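Local coordinates for protein 15-O-acetyltransferase (Fusarium sporotrichioides, PDB 3FOT) that transfers an acetyl group to the 15-hydroxyl of trichothecene intermediates, a step in the biosynthesis of fungal mycotoxins such as T-2 toxin, at residues N46-D52 against N151-K155; L68-L74 against D168-I172; V339-W344 against L401-Q407. One frame throughout, in Å; residues are numbered along the deposited sequence.

Interaction 1. Residues N46-D52 against N151-K155; sequences NRRALYD and NTPSK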
ATOM      1  N   ASN A  46      13.521   7.482  -3.725  1.00 10.03           N
ATOM      2  CA  ASN A  46      13.624   6.731  -2.478  1.00 10.08           C
ATOM      3  C   ASN A  46      14.362   7.521  -1.377  1.00 10.23           C
ATOM      4  O   ASN A  46      13.964   7.486  -0.206  1.00 10.11           O
ATOM      5  CB  ASN A  46      14.276   5.373  -2.741  1.00 10.62           C
ATOM      6  CG  ASN A  46      13.982   4.374  -1.646  1.00  9.17           C
ATOM      7  OD1 ASN A  46      14.723   4.299  -0.671  1.00  8.60           O
ATOM      8  ND2 ASN A  46      12.873   3.614  -1.789  1.00  9.45           N
ATOM      9  N   ARG A  47      15.442   8.224  -1.747  1.00 11.03           N
ATOM     10  CA  ARG A  47      16.161   9.080  -0.783  1.00 12.06           C
ATOM     11  C   ARG A  47      15.308  10.218  -0.227  1.00 12.34           C
ATOM     12  O   ARG A  47      15.606  10.743   0.847  1.00 13.83           O
ATOM     13  CB  ARG A  47      17.475   9.620  -1.373  1.00 11.65           C
ATOM     14  CG  ARG A  47      18.524   8.549  -1.516  1.00 12.42           C
ATOM     15  CD  ARG A  47      19.886   9.117  -1.976  1.00 14.30           C
ATOM     16  NE  ARG A  47      20.917   8.082  -1.906  1.00 17.41           N
ATOM     17  CZ  ARG A  47      21.578   7.729  -0.805  1.00 19.15           C
ATOM     18  NH1 ARG A  47      21.323   8.305   0.368  1.00 19.15           N
ATOM     19  NH2 ARG A  47      22.492   6.784  -0.868  1.00 20.91           N
ATOM     20  N   ARG A  48      14.238  10.572  -0.939  1.00 12.34           N
ATOM     21  CA  ARG A  48      13.348  11.640  -0.519  1.00 12.12           C
ATOM     22  C   ARG A  48      12.027  11.081   0.005  1.00 11.87           C
ATOM     23  O   ARG A  48      11.088  11.833   0.226  1.00 10.93           O
ATOM     24  CB  ARG A  48      13.063  12.570  -1.676  1.00 13.67           C
ATOM     25  CG  ARG A  48      14.212  13.502  -2.020  1.00 15.82           C
ATOM     26  CD  ARG A  48      13.735  14.496  -3.084  1.00 20.71           C
ATOM     27  NE  ARG A  48      13.640  13.872  -4.405  1.00 22.79           N
ATOM     28  CZ  ARG A  48      12.814  14.258  -5.380  1.00 24.78           C
ATOM     29  NH1 ARG A  48      11.962  15.266  -5.187  1.00 20.83           N
ATOM     30  NH2 ARG A  48      12.840  13.617  -6.546  1.00 25.04           N
ATOM     31  N   ALA A  49      11.986   9.760   0.203  1.00 11.68           N
ATOM     32  CA  ALA A  49      10.812   9.073   0.761  1.00 11.84           C
ATOM     33  C   ALA A  49       9.555   9.261  -0.081  1.00 11.63           C
ATOM     34  O   ALA A  49       8.443   9.255   0.459  1.00 12.67           O
ATOM     35  CB  ALA A  49      10.554   9.551   2.208  1.00 12.51           C
ATOM     36  N   LEU A  50       9.728   9.404  -1.400  1.00 10.80           N
ATOM     37  CA  LEU A  50       8.635   9.826  -2.264  1.00 11.21           C
ATOM     38  C   LEU A  50       7.508   8.808  -2.352  1.00 10.56           C
ATOM     39  O   LEU A  50       6.390   9.208  -2.608  1.00 11.41           O
ATOM     40  CB  LEU A  50       9.109  10.217  -3.671  1.00 11.00           C
ATOM     41  CG  LEU A  50      10.016  11.458  -3.790  1.00 12.43           C
ATOM     42  CD1 LEU A  50      10.048  11.900  -5.248  1.00 15.02           C
ATOM     43  CD2 LEU A  50       9.553  12.571  -2.861  1.00 13.86           C
ATOM     44  N   TYR A  51       7.799   7.522  -2.160  1.00 10.19           N
ATOM     45  CA  TYR A  51       6.736   6.484  -2.171  1.00 10.97           C
ATOM     46  C   TYR A  51       6.540   5.752  -0.826  1.00 10.14           C
ATOM     47  O   TYR A  51       5.992   4.651  -0.812  1.00  9.89           O
ATOM     48  CB  TYR A  51       7.013   5.399  -3.227  1.00 12.09           C
ATOM     49  CG  TYR A  51       7.001   5.857  -4.669  1.00 13.46           C
ATOM     50  CD1 TYR A  51       5.838   5.786  -5.424  1.00 16.84           C
ATOM     51  CD2 TYR A  51       8.158   6.334  -5.277  1.00 14.02           C
ATOM     52  CE1 TYR A  51       5.823   6.184  -6.767  1.00 16.16           C
ATOM     53  CE2 TYR A  51       8.162   6.728  -6.610  1.00 15.52           C
ATOM     54  CZ  TYR A  51       6.988   6.658  -7.346  1.00 16.78           C
ATOM     55  OH  TYR A  51       6.959   7.068  -8.671  1.00 17.58           O
ATOM     56  N   ASP A  52       6.983   6.350   0.276  1.00  9.84           N
ATOM     57  CA  ASP A  52       6.975   5.667   1.580  1.00  9.57           C
ATOM     58  C   ASP A  52       5.539   5.270   1.958  1.00  9.66           C
ATOM     59  O   ASP A  52       4.581   6.003   1.656  1.00 10.02           O
ATOM     60  CB  ASP A  52       7.553   6.570   2.679  1.00  9.78           C
ATOM     61  CG  ASP A  52       9.080   6.508   2.781  1.00  8.45           C
ATOM     62  OD1 ASP A  52       9.769   6.095   1.812  1.00 10.55           O
ATOM     63  OD2 ASP A  52       9.614   6.882   3.854  1.00  9.38           O
ATOM     64  N   ASN A 151      18.241  13.443   2.876  1.00 24.30           N
ATOM     65  CA  ASN A 151      18.377  12.644   1.648  1.00 24.50           C
ATOM     66  C   ASN A 151      18.738  11.184   1.951  1.00 23.11           C
ATOM     67  O   ASN A 151      19.481  10.529   1.218  1.00 23.69           O
ATOM     68  CB  ASN A 151      19.409  13.294   0.716  1.00 25.40           C
ATOM     69  CG  ASN A 151      19.044  13.164  -0.767  1.00 28.85           C
ATOM     70  OD1 ASN A 151      19.888  12.793  -1.592  1.00 33.48           O
ATOM     71  ND2 ASN A 151      17.794  13.469  -1.107  1.00 29.05           N
ATOM     72  N   THR A 152      18.191  10.668   3.044  1.00 21.97           N
ATOM     73  CA  THR A 152      18.503   9.324   3.511  1.00 20.23           C
ATOM     74  C   THR A 152      17.246   8.450   3.346  1.00 18.57           C
ATOM     75  O   THR A 152      16.177   8.880   3.780  1.00 18.86           O
ATOM     76  CB  THR A 152      18.858   9.347   5.010  1.00 20.89           C
ATOM     77  OG1 THR A 152      19.974  10.229   5.232  1.00 24.00           O
ATOM     78  CG2 THR A 152      19.220   7.945   5.517  1.00 20.50           C
ATOM     79  N   PRO A 153      17.375   7.238   2.754  1.00 16.76           N
ATOM     80  CA  PRO A 153      16.219   6.303   2.598  1.00 15.43           C
ATOM     81  C   PRO A 153      15.657   5.850   3.923  1.00 13.68           C
ATOM     82  O   PRO A 153      16.394   5.650   4.880  1.00 13.98           O
ATOM     83  CB  PRO A 153      16.797   5.080   1.871  1.00 14.93           C
ATOM     84  CG  PRO A 153      18.248   5.319   1.731  1.00 17.23           C
ATOM     85  CD  PRO A 153      18.609   6.694   2.175  1.00 17.29           C
ATOM     86  N   SER A 154      14.341   5.689   3.975  1.00 12.54           N
ATOM     87  CA  SER A 154      13.692   5.201   5.184  1.00 11.61           C
ATOM     88  C   SER A 154      14.035   3.751   5.514  1.00 10.34           C
ATOM     89  O   SER A 154      14.329   2.923   4.638  1.00  9.19           O
ATOM     90  CB  SER A 154      12.183   5.371   5.050  1.00 11.05           C
ATOM     91  OG  SER A 154      11.915   6.760   4.855  1.00 12.11           O
ATOM     92  N   LYS A 155      13.968   3.441   6.806  1.00 10.22           N
ATOM     93  CA  LYS A 155      14.071   2.061   7.243  1.00  9.60           C
ATOM     94  C   LYS A 155      12.955   1.192   6.648  1.00  8.84           C
ATOM     95  O   LYS A 155      11.880   1.678   6.300  1.00  7.47           O
ATOM     96  CB  LYS A 155      13.962   2.010   8.760  1.00 10.42           C
ATOM     97  CG  LYS A 155      15.168   2.565   9.503  1.00 13.28           C
ATOM     98  CD  LYS A 155      14.957   2.265  10.983  1.00 17.02           C
ATOM     99  CE  LYS A 155      16.012   2.975  11.816  1.00 21.62           C
ATOM    100  NZ  LYS A 155      15.809   2.631  13.238  1.00 21.69           N
TER
HETATM  101  O   HOH W   1      12.551   5.938   1.723  1.00 11.18           O
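Arg47 meets Asn151 through a single charged-to-neutral hydrogen bond, NH1 to the backbone O of Asn151, at 3.0 Å and 160° at the hydrogen. The acceptor lies in the guanidinium plane and the donor in the carbonyl plane, so neither partner is twisted out of line. An extended chain from CG to NE carries the guanidinium there, while NE turns to Glu43 in a salt bridge that helps fix its rotation.

Van der Waals contact accompanies this bond. Arg47 lies alongside Pro153 and points the same way, its CG 4.1 Å and its NH1 3.6 Å from Pro153 CD, and Asn46 OD1 approaches Pro153 CB at 3.4 Å. The amide of Asn46 is held mainly elsewhere, its ND2 donating to Val40 O and Asn185 OD1.

Two successive type I turns shape 46-52, Asn46 to Ala49 and Ala49 to Asp52. Ala49, with positive phi, is the C-prime residue of a Schellman motif that ends helix 43-46, and the second turn leads toward strand 53-61. Nearby, Tyr51 O accepts from ND1 of His186, probably the histidine of the HXXXD motif of the BAHD superfamily.

Water-mediated and side-chain bonding closes the other end. One water donates to Asn46 O and Asp52 OD1 while accepting from Ser154 N at 2.9 Å. Ser154 OG also appears to donate to Asp52 OD2, but the 2.5 Å separation is doubtful because that oxygen lies too close to another atom of the model.

Interaction 2. Residues L68-L74 against D168-I172; sequences LLTLQNL and DSTPI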
ATOM      1  N   LEU A  68      -1.819  -3.686  33.203  1.00 14.18           N
ATOM      2  CA  LEU A  68      -1.223  -2.362  33.237  1.00 13.95           C
ATOM      3  C   LEU A  68      -0.404  -2.082  31.980  1.00 13.39           C
ATOM      4  O   LEU A  68       0.654  -2.687  31.775  1.00 14.07           O
ATOM      5  CB  LEU A  68      -0.318  -2.252  34.470  1.00 14.70           C
ATOM      6  CG  LEU A  68       0.445  -0.969  34.747  1.00 17.32           C
ATOM      7  CD1 LEU A  68      -0.449   0.242  34.647  1.00 21.74           C
ATOM      8  CD2 LEU A  68       1.020  -1.111  36.158  1.00 21.29           C
ATOM      9  N   LEU A  69      -0.871  -1.139  31.171  1.00 12.08           N
ATOM     10  CA  LEU A  69      -0.157  -0.748  29.969  1.00 10.66           C
ATOM     11  C   LEU A  69       0.450   0.623  30.129  1.00 10.51           C
ATOM     12  O   LEU A  69      -0.184   1.535  30.681  1.00 10.98           O
ATOM     13  CB  LEU A  69      -1.121  -0.731  28.784  1.00 10.35           C
ATOM     14  CG  LEU A  69      -1.804  -2.063  28.451  1.00 10.55           C
ATOM     15  CD1 LEU A  69      -2.779  -1.829  27.281  1.00 11.15           C
ATOM     16  CD2 LEU A  69      -0.766  -3.148  28.131  1.00 11.86           C
ATOM     17  N   THR A  70       1.684   0.778  29.659  1.00  9.17           N
ATOM     18  CA  THR A  70       2.288   2.105  29.558  1.00  8.33           C
ATOM     19  C   THR A  70       2.953   2.218  28.196  1.00  7.68           C
ATOM     20  O   THR A  70       3.168   1.221  27.540  1.00  7.24           O
ATOM     21  CB  THR A  70       3.361   2.392  30.635  1.00  8.17           C
ATOM     22  OG1 THR A  70       4.507   1.546  30.415  1.00 10.05           O
ATOM     23  CG2 THR A  70       2.797   2.184  32.064  1.00  8.57           C
ATOM     24  N   LEU A  71       3.302   3.431  27.776  1.00  8.02           N
ATOM     25  CA  LEU A  71       4.050   3.533  26.507  1.00  9.44           C
ATOM     26  C   LEU A  71       5.388   2.813  26.608  1.00  9.75           C
ATOM     27  O   LEU A  71       5.797   2.103  25.673  1.00  8.97           O
ATOM     28  CB  LEU A  71       4.223   4.995  26.069  1.00  9.04           C
ATOM     29  CG  LEU A  71       2.927   5.709  25.678  1.00  9.72           C
ATOM     30  CD1 LEU A  71       3.214   7.229  25.628  1.00  9.97           C
ATOM     31  CD2 LEU A  71       2.437   5.240  24.343  1.00  8.71           C
ATOM     32  N   GLN A  72       6.065   2.957  27.754  1.00  9.82           N
ATOM     33  CA  GLN A  72       7.324   2.249  27.978  1.00 10.16           C
ATOM     34  C   GLN A  72       7.194   0.696  27.880  1.00  9.58           C
ATOM     35  O   GLN A  72       7.972   0.034  27.172  1.00  9.91           O
ATOM     36  CB  GLN A  72       7.963   2.719  29.304  1.00  9.91           C
ATOM     37  CG  GLN A  72       9.227   1.935  29.716  1.00 10.70           C
ATOM     38  CD  GLN A  72      10.037   2.602  30.861  1.00 14.22           C
ATOM     39  OE1 GLN A  72      10.398   3.776  30.780  1.00 23.44           O
ATOM     40  NE2 GLN A  72      10.360   1.836  31.876  1.00 20.17           N
ATOM     41  N   ASN A  73       6.188   0.104  28.530  1.00  8.68           N
ATOM     42  CA  ASN A  73       6.068  -1.342  28.439  1.00  8.74           C
ATOM     43  C   ASN A  73       5.486  -1.830  27.105  1.00  8.50           C
ATOM     44  O   ASN A  73       5.830  -2.924  26.652  1.00  8.74           O
ATOM     45  CB  ASN A  73       5.495  -2.023  29.719  1.00  9.63           C
ATOM     46  CG  ASN A  73       3.998  -1.826  29.906  1.00 10.00           C
ATOM     47  OD1 ASN A  73       3.271  -1.467  28.994  1.00  8.99           O
ATOM     48  ND2 ASN A  73       3.524  -2.099  31.136  1.00 10.24           N
ATOM     49  N   LEU A  74       4.707  -0.973  26.422  1.00  8.39           N
ATOM     50  CA  LEU A  74       4.250  -1.312  25.065  1.00  8.61           C
ATOM     51  C   LEU A  74       5.425  -1.357  24.094  1.00  8.66           C
ATOM     52  O   LEU A  74       5.530  -2.265  23.254  1.00  8.12           O
ATOM     53  CB  LEU A  74       3.159  -0.348  24.573  1.00  8.22           C
ATOM     54  CG  LEU A  74       1.774  -0.596  25.199  1.00  9.70           C
ATOM     55  CD1 LEU A  74       0.818   0.591  24.950  1.00 12.36           C
ATOM     56  CD2 LEU A  74       1.175  -1.913  24.659  1.00 11.54           C
ATOM     57  N   ASP A 168       5.785   8.447  29.734  1.00 14.36           N
ATOM     58  CA  ASP A 168       5.846   7.091  29.174  1.00 14.46           C
ATOM     59  C   ASP A 168       5.652   5.983  30.201  1.00 13.48           C
ATOM     60  O   ASP A 168       5.575   4.803  29.817  1.00 12.91           O
ATOM     61  CB  ASP A 168       7.116   6.885  28.343  1.00 15.57           C
ATOM     62  CG  ASP A 168       8.390   7.081  29.128  1.00 19.88           C
ATOM     63  OD1 ASP A 168       8.360   7.088  30.387  1.00 21.67           O
ATOM     64  OD2 ASP A 168       9.447   7.234  28.457  1.00 24.41           O
ATOM     65  N   SER A 169       5.572   6.350  31.492  1.00 12.40           N
ATOM     66  CA  SER A 169       5.271   5.367  32.542  0.50 12.06           C
ATOM     67  C   SER A 169       3.885   5.588  33.158  1.00 12.28           C
ATOM     68  O   SER A 169       3.497   4.900  34.112  1.00 12.18           O
ATOM     69  CB  SER A 169       6.363   5.361  33.625  0.50 12.02           C
ATOM     70  OG  SER A 169       6.501   6.654  34.183  0.50 10.20           O
ATOM     71  N   THR A 170       3.126   6.537  32.589  1.00 12.26           N
ATOM     72  CA  THR A 170       1.747   6.746  32.993  1.00 12.68           C
ATOM     73  C   THR A 170       0.876   5.560  32.524  1.00 12.79           C
ATOM     74  O   THR A 170       0.864   5.249  31.333  1.00 13.44           O
ATOM     75  CB  THR A 170       1.203   8.064  32.388  1.00 12.74           C
ATOM     76  OG1 THR A 170       2.029   9.160  32.813  1.00 15.25           O
ATOM     77  CG2 THR A 170      -0.257   8.311  32.806  1.00 13.27           C
ATOM     78  N   PRO A 171       0.118   4.925  33.446  1.00 12.38           N
ATOM     79  CA  PRO A 171      -0.795   3.865  33.012  1.00 12.18           C
ATOM     80  C   PRO A 171      -1.820   4.408  32.016  1.00 11.64           C
ATOM     81  O   PRO A 171      -2.392   5.504  32.209  1.00 11.91           O
ATOM     82  CB  PRO A 171      -1.475   3.416  34.311  1.00 12.36           C
ATOM     83  CG  PRO A 171      -0.567   3.866  35.414  1.00 12.86           C
ATOM     84  CD  PRO A 171       0.057   5.143  34.908  1.00 12.63           C
ATOM     85  N   ILE A 172      -2.012   3.658  30.939  1.00 10.76           N
ATOM     86  CA  ILE A 172      -2.930   4.068  29.890  1.00 11.24           C
ATOM     87  C   ILE A 172      -4.337   3.726  30.401  1.00 11.80           C
ATOM     88  O   ILE A 172      -4.618   2.580  30.695  1.00 11.99           O
ATOM     89  CB  ILE A 172      -2.591   3.393  28.552  1.00 11.17           C
ATOM     90  CG1 ILE A 172      -1.238   3.941  28.018  1.00 11.80           C
ATOM     91  CG2 ILE A 172      -3.719   3.641  27.530  1.00 11.44           C
ATOM     92  CD1 ILE A 172      -0.563   2.982  27.095  1.00 15.78           C
TER
HETATM   93  O   HOH W   2      -3.372   0.330  31.712  1.00 13.26           O
HETATM   94  O   HOH W   3       2.466   5.755  29.191  1.00 10.94           O
HETATM   95  O   HOH W   4      10.083   5.829  32.302  1.00 30.79           O
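Ile172 reaches across to Leu69, just before helix 71-88, and Leu74 in its first turn; Thr70 is the N-cap of this helix and forms a capping box with Asn73. Thr70 OG1 accepts from Asn73 N, and Thr70 N donates to Asn73 OD1 from above its carbonyl plane. Residues 168-172, part of the loop between strands 158-163 and 177-184, lie against this helix start.

From the backbone outward, Ile172 is received in steps. Its N donates to Leu69 O at 2.8 Å, and its CB and CG1 each lie 3.7 Å from Leu69 O. With CG1 anti to the carbonyl carbon (chi1 -68°), the chain carries CD1 to within 3.8 Å of Thr70 C. CD1 finally meets Leu74 CD1 tip to tip at 3.5 Å, a tight carbon pair, while Leu71 and Leu74 pack onward against strand 158-163.

At the other end of the loop Asp168 O accepts from Gln72 N in the plane of its carbonyl, the bond being 163° at the hydrogen. A loop carbonyl thus takes up one of the amides left without a helical acceptor in the first turn. Leu71 N is served by a water that also donates to Thr170 O. Leu68 CD1 lies closely on Pro171 CB at the outer margin. Beyond Gln72, another water donates both to its OE1, at 2.6 Å, and to Asp168 OD1.

Interaction 3. Residues V339-W344 against L401-Q407; sequences VDGRRW and LENPFLQ
Asn403 O is gripped by two donors, Trp344 NE1 across the contact and Leu406 N within its own turn, which arrive from opposite faces of the carbonyl plane. The indole bond measures 3.0 Å with 156° at the hydrogen, its donor tilted 24° from the carbonyl plane.

The ring edge meets two further backbone oxygens near the indole plane, Leu401 O and Pro404 O, each 3.2 Å from a ring carbon, CZ2 for Leu401 and CD1 for Pro404. Gln407 N lies over a face, and Leu406 CB comes within 3.6 Å of Trp344 CZ2. Because Leu406 CG is anti to the backbone N (chi1 -163°), CD2 also comes up to the ring, near CZ2 and CH2. Farther along, Val339 CG2 rests on Leu401 CD2.

Gly341 lets Gln407 approach closely: OE1 sits 3.1 Å from Gly341 CA, while NE2 donates to Gln358 O. Asn403 OD1 accepts from Phe405 N in an Asx turn, shaping the type I turn that opens helix 406-423, which carries the substrate-binding His414. On the strand side, Asp340 OD1 accepts from Arg342 N, another Asx turn, and, in a salt bridge, from Arg342 NH1, which also pairs with Asp190, probably the aspartate of the HXXXD motif.

With its N-H bonded, carbonyl oxygens at its edge and Leu406 packed against it, the indole is probably held in one orientation between the strand end and helix 406-423.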
ATOM      1  N   VAL A 339      -2.157  -4.155  -9.888  1.00 16.95           N
ATOM      2  CA  VAL A 339      -2.938  -5.187  -9.223  1.00 16.31           C
ATOM      3  C   VAL A 339      -2.023  -6.158  -8.492  1.00 14.65           C
ATOM      4  O   VAL A 339      -0.855  -6.320  -8.854  1.00 12.80           O
ATOM      5  CB  VAL A 339      -3.881  -5.973 -10.183  1.00 17.65           C
ATOM      6  CG1 VAL A 339      -4.822  -5.038 -10.999  1.00 18.79           C
ATOM      7  CG2 VAL A 339      -3.099  -6.821 -11.128  1.00 16.69           C
ATOM      8  N   ASP A 340      -2.570  -6.777  -7.448  1.00 13.62           N
ATOM      9  CA  ASP A 340      -1.865  -7.762  -6.658  1.00 13.42           C
ATOM     10  C   ASP A 340      -1.593  -8.961  -7.566  1.00 13.05           C
ATOM     11  O   ASP A 340      -2.528  -9.474  -8.196  1.00 12.27           O
ATOM     12  CB  ASP A 340      -2.754  -8.163  -5.461  1.00 14.50           C
ATOM     13  CG  ASP A 340      -2.205  -9.336  -4.683  1.00 14.51           C
ATOM     14  OD1 ASP A 340      -1.016  -9.679  -4.833  1.00 12.09           O
ATOM     15  OD2 ASP A 340      -2.977  -9.921  -3.892  1.00 19.67           O
ATOM     16  N   GLY A 341      -0.327  -9.384  -7.628  1.00 12.00           N
ATOM     17  CA  GLY A 341       0.108 -10.455  -8.538  1.00 11.56           C
ATOM     18  C   GLY A 341       0.194 -11.840  -7.920  1.00 12.15           C
ATOM     19  O   GLY A 341       0.615 -12.808  -8.567  1.00 11.52           O
ATOM     20  N   ARG A 342      -0.223 -11.949  -6.664  1.00 11.61           N
ATOM     21  CA  ARG A 342      -0.005 -13.184  -5.919  1.00 10.98           C
ATOM     22  C   ARG A 342      -0.652 -14.431  -6.519  1.00 11.89           C
ATOM     23  O   ARG A 342      -0.113 -15.523  -6.361  1.00 11.91           O
ATOM     24  CB  ARG A 342      -0.427 -13.003  -4.467  1.00 12.30           C
ATOM     25  CG  ARG A 342       0.642 -12.288  -3.679  1.00  9.49           C
ATOM     26  CD  ARG A 342       0.090 -11.777  -2.336  1.00 11.04           C
ATOM     27  NE  ARG A 342       1.150 -11.097  -1.590  1.00 10.97           N
ATOM     28  CZ  ARG A 342       1.566  -9.851  -1.831  1.00 10.86           C
ATOM     29  NH1 ARG A 342       1.018  -9.121  -2.798  1.00 10.16           N
ATOM     30  NH2 ARG A 342       2.520  -9.324  -1.080  1.00  9.18           N
ATOM     31  N   ARG A 343      -1.774 -14.261  -7.211  1.00 13.08           N
ATOM     32  CA  ARG A 343      -2.459 -15.397  -7.844  1.00 14.28           C
ATOM     33  C   ARG A 343      -1.626 -16.073  -8.951  1.00 14.47           C
ATOM     34  O   ARG A 343      -1.909 -17.224  -9.332  1.00 14.34           O
ATOM     35  CB  ARG A 343      -3.816 -14.961  -8.392  1.00 15.02           C
ATOM     36  CG  ARG A 343      -4.868 -14.766  -7.317  1.00 18.86           C
ATOM     37  CD  ARG A 343      -6.101 -14.062  -7.904  1.00 23.26           C
ATOM     38  N   TRP A 344      -0.607 -15.369  -9.446  1.00 13.58           N
ATOM     39  CA  TRP A 344       0.282 -15.903 -10.480  1.00 14.72           C
ATOM     40  C   TRP A 344       1.488 -16.667  -9.902  1.00 14.77           C
ATOM     41  O   TRP A 344       2.307 -17.229 -10.639  1.00 14.15           O
ATOM     42  CB  TRP A 344       0.736 -14.771 -11.393  1.00 15.55           C
ATOM     43  CG  TRP A 344      -0.333 -14.336 -12.343  1.00 16.16           C
ATOM     44  CD1 TRP A 344      -0.534 -14.802 -13.623  1.00 17.93           C
ATOM     45  CD2 TRP A 344      -1.363 -13.362 -12.109  1.00 16.51           C
ATOM     46  NE1 TRP A 344      -1.607 -14.168 -14.190  1.00 17.06           N
ATOM     47  CE2 TRP A 344      -2.144 -13.289 -13.281  1.00 16.71           C
ATOM     48  CE3 TRP A 344      -1.698 -12.541 -11.020  1.00 16.57           C
ATOM     49  CZ2 TRP A 344      -3.236 -12.419 -13.406  1.00 17.61           C
ATOM     50  CZ3 TRP A 344      -2.789 -11.685 -11.138  1.00 17.54           C
ATOM     51  CH2 TRP A 344      -3.552 -11.633 -12.330  1.00 17.93           C
ATOM     52  N   LEU A 401      -6.309  -9.643 -16.585  1.00 19.90           N
ATOM     53  CA  LEU A 401      -6.259 -10.599 -15.496  1.00 20.83           C
ATOM     54  C   LEU A 401      -6.373 -12.066 -15.913  1.00 21.67           C
ATOM     55  O   LEU A 401      -5.865 -12.937 -15.224  1.00 22.54           O
ATOM     56  CB  LEU A 401      -7.330 -10.275 -14.461  1.00 21.25           C
ATOM     57  CG  LEU A 401      -7.455  -8.858 -13.873  1.00 22.52           C
ATOM     58  CD1 LEU A 401      -8.595  -8.883 -12.845  1.00 24.30           C
ATOM     59  CD2 LEU A 401      -6.168  -8.325 -13.259  1.00 24.15           C
ATOM     60  N   GLU A 402      -7.033 -12.333 -17.033  1.00 21.92           N
ATOM     61  CA  GLU A 402      -7.229 -13.718 -17.470  1.00 22.41           C
ATOM     62  C   GLU A 402      -5.981 -14.279 -18.152  1.00 21.82           C
ATOM     63  O   GLU A 402      -5.939 -15.455 -18.509  1.00 21.95           O
ATOM     64  CB  GLU A 402      -8.455 -13.835 -18.382  0.60 22.78           C
ATOM     65  CG  GLU A 402      -9.769 -13.363 -17.749  0.60 24.40           C
ATOM     66  CD  GLU A 402     -10.073 -13.981 -16.399  0.60 26.82           C
ATOM     67  OE1 GLU A 402     -10.273 -15.217 -16.327  0.60 28.77           O
ATOM     68  OE2 GLU A 402     -10.137 -13.220 -15.408  0.60 28.21           O
ATOM     69  N   ASN A 403      -4.953 -13.449 -18.306  1.00 20.42           N
ATOM     70  CA  ASN A 403      -3.748 -13.877 -18.978  1.00 19.67           C
ATOM     71  C   ASN A 403      -2.712 -14.509 -18.046  1.00 18.91           C
ATOM     72  O   ASN A 403      -2.301 -13.873 -17.083  1.00 17.50           O
ATOM     73  CB  ASN A 403      -3.124 -12.702 -19.689  1.00 20.24           C
ATOM     74  CG  ASN A 403      -2.340 -13.138 -20.849  0.60 20.43           C
ATOM     75  OD1 ASN A 403      -1.437 -13.973 -20.716  0.60 19.53           O
ATOM     76  ND2 ASN A 403      -2.701 -12.636 -22.024  0.60 19.86           N
ATOM     77  N   PRO A 404      -2.284 -15.759 -18.324  1.00 18.00           N
ATOM     78  CA  PRO A 404      -1.340 -16.420 -17.429  1.00 17.60           C
ATOM     79  C   PRO A 404       0.037 -15.759 -17.303  1.00 16.33           C
ATOM     80  O   PRO A 404       0.740 -16.032 -16.346  1.00 16.04           O
ATOM     81  CB  PRO A 404      -1.206 -17.831 -18.035  1.00 18.11           C
ATOM     82  CG  PRO A 404      -2.452 -18.007 -18.830  1.00 18.65           C
ATOM     83  CD  PRO A 404      -2.659 -16.655 -19.440  1.00 18.92           C
ATOM     84  N   PHE A 405       0.420 -14.917 -18.253  1.00 15.62           N
ATOM     85  CA  PHE A 405       1.715 -14.254 -18.176  1.00 15.42           C
ATOM     86  C   PHE A 405       1.684 -12.896 -17.461  1.00 14.95           C
ATOM     87  O   PHE A 405       2.694 -12.188 -17.437  1.00 14.63           O
ATOM     88  CB  PHE A 405       2.426 -14.169 -19.549  1.00 15.57           C
ATOM     89  CG  PHE A 405       1.684 -13.372 -20.620  1.00 16.98           C
ATOM     90  CD1 PHE A 405       1.191 -12.080 -20.374  1.00 15.95           C
ATOM     91  CD2 PHE A 405       1.534 -13.909 -21.908  1.00 17.63           C
ATOM     92  CE1 PHE A 405       0.524 -11.370 -21.368  1.00 16.96           C
ATOM     93  CE2 PHE A 405       0.879 -13.198 -22.917  1.00 19.58           C
ATOM     94  CZ  PHE A 405       0.381 -11.918 -22.650  1.00 18.59           C
ATOM     95  N   LEU A 406       0.543 -12.547 -16.866  1.00 14.53           N
ATOM     96  CA  LEU A 406       0.375 -11.162 -16.362  1.00 14.02           C
ATOM     97  C   LEU A 406       1.438 -10.730 -15.349  1.00 13.57           C
ATOM     98  O   LEU A 406       1.950  -9.601 -15.439  1.00 13.29           O
ATOM     99  CB  LEU A 406      -1.046 -10.887 -15.843  1.00 13.71           C
ATOM    100  CG  LEU A 406      -1.310  -9.371 -15.731  1.00 14.12           C
ATOM    101  CD1 LEU A 406      -1.366  -8.671 -17.100  1.00 14.09           C
ATOM    102  CD2 LEU A 406      -2.568  -9.086 -14.897  1.00 14.48           C
ATOM    103  N   GLN A 407       1.806 -11.606 -14.407  1.00 14.10           N
ATOM    104  CA  GLN A 407       2.835 -11.202 -13.429  1.00 13.37           C
ATOM    105  C   GLN A 407       4.174 -10.964 -14.111  1.00 13.18           C
ATOM    106  O   GLN A 407       4.852  -9.978 -13.815  1.00 12.75           O
ATOM    107  CB  GLN A 407       2.958 -12.159 -12.236  1.00 14.07           C
ATOM    108  CG  GLN A 407       3.988 -11.694 -11.179  1.00 13.46           C
ATOM    109  CD  GLN A 407       3.687 -10.300 -10.585  1.00 13.44           C
ATOM    110  OE1 GLN A 407       2.533  -9.914 -10.423  1.00 15.54           O
ATOM    111  NE2 GLN A 407       4.741  -9.556 -10.262  1.00 12.72           N
TER

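All three contacts join loops and helix ends, and none is wholly buried; interaction 3 joins the end of strand 333-340 to the start of helix 406-423. Interactions 1 and 2 cross along the chain and border the same six-stranded sheet: their segments flank strands 53-61 and 158-163, yet their centres are 31 Å apart. The centre of interaction 2 lies about 30 Å from the chain's centre; this peripheral contact pairs helix-capping bonds with waters and aliphatic contacts. That of interaction 1 lies about 15 Å away, and the contact depends on a guanidinium and a shared water. Interaction 3 instead relies on one indole, and lies across the chain's centre from interaction 2.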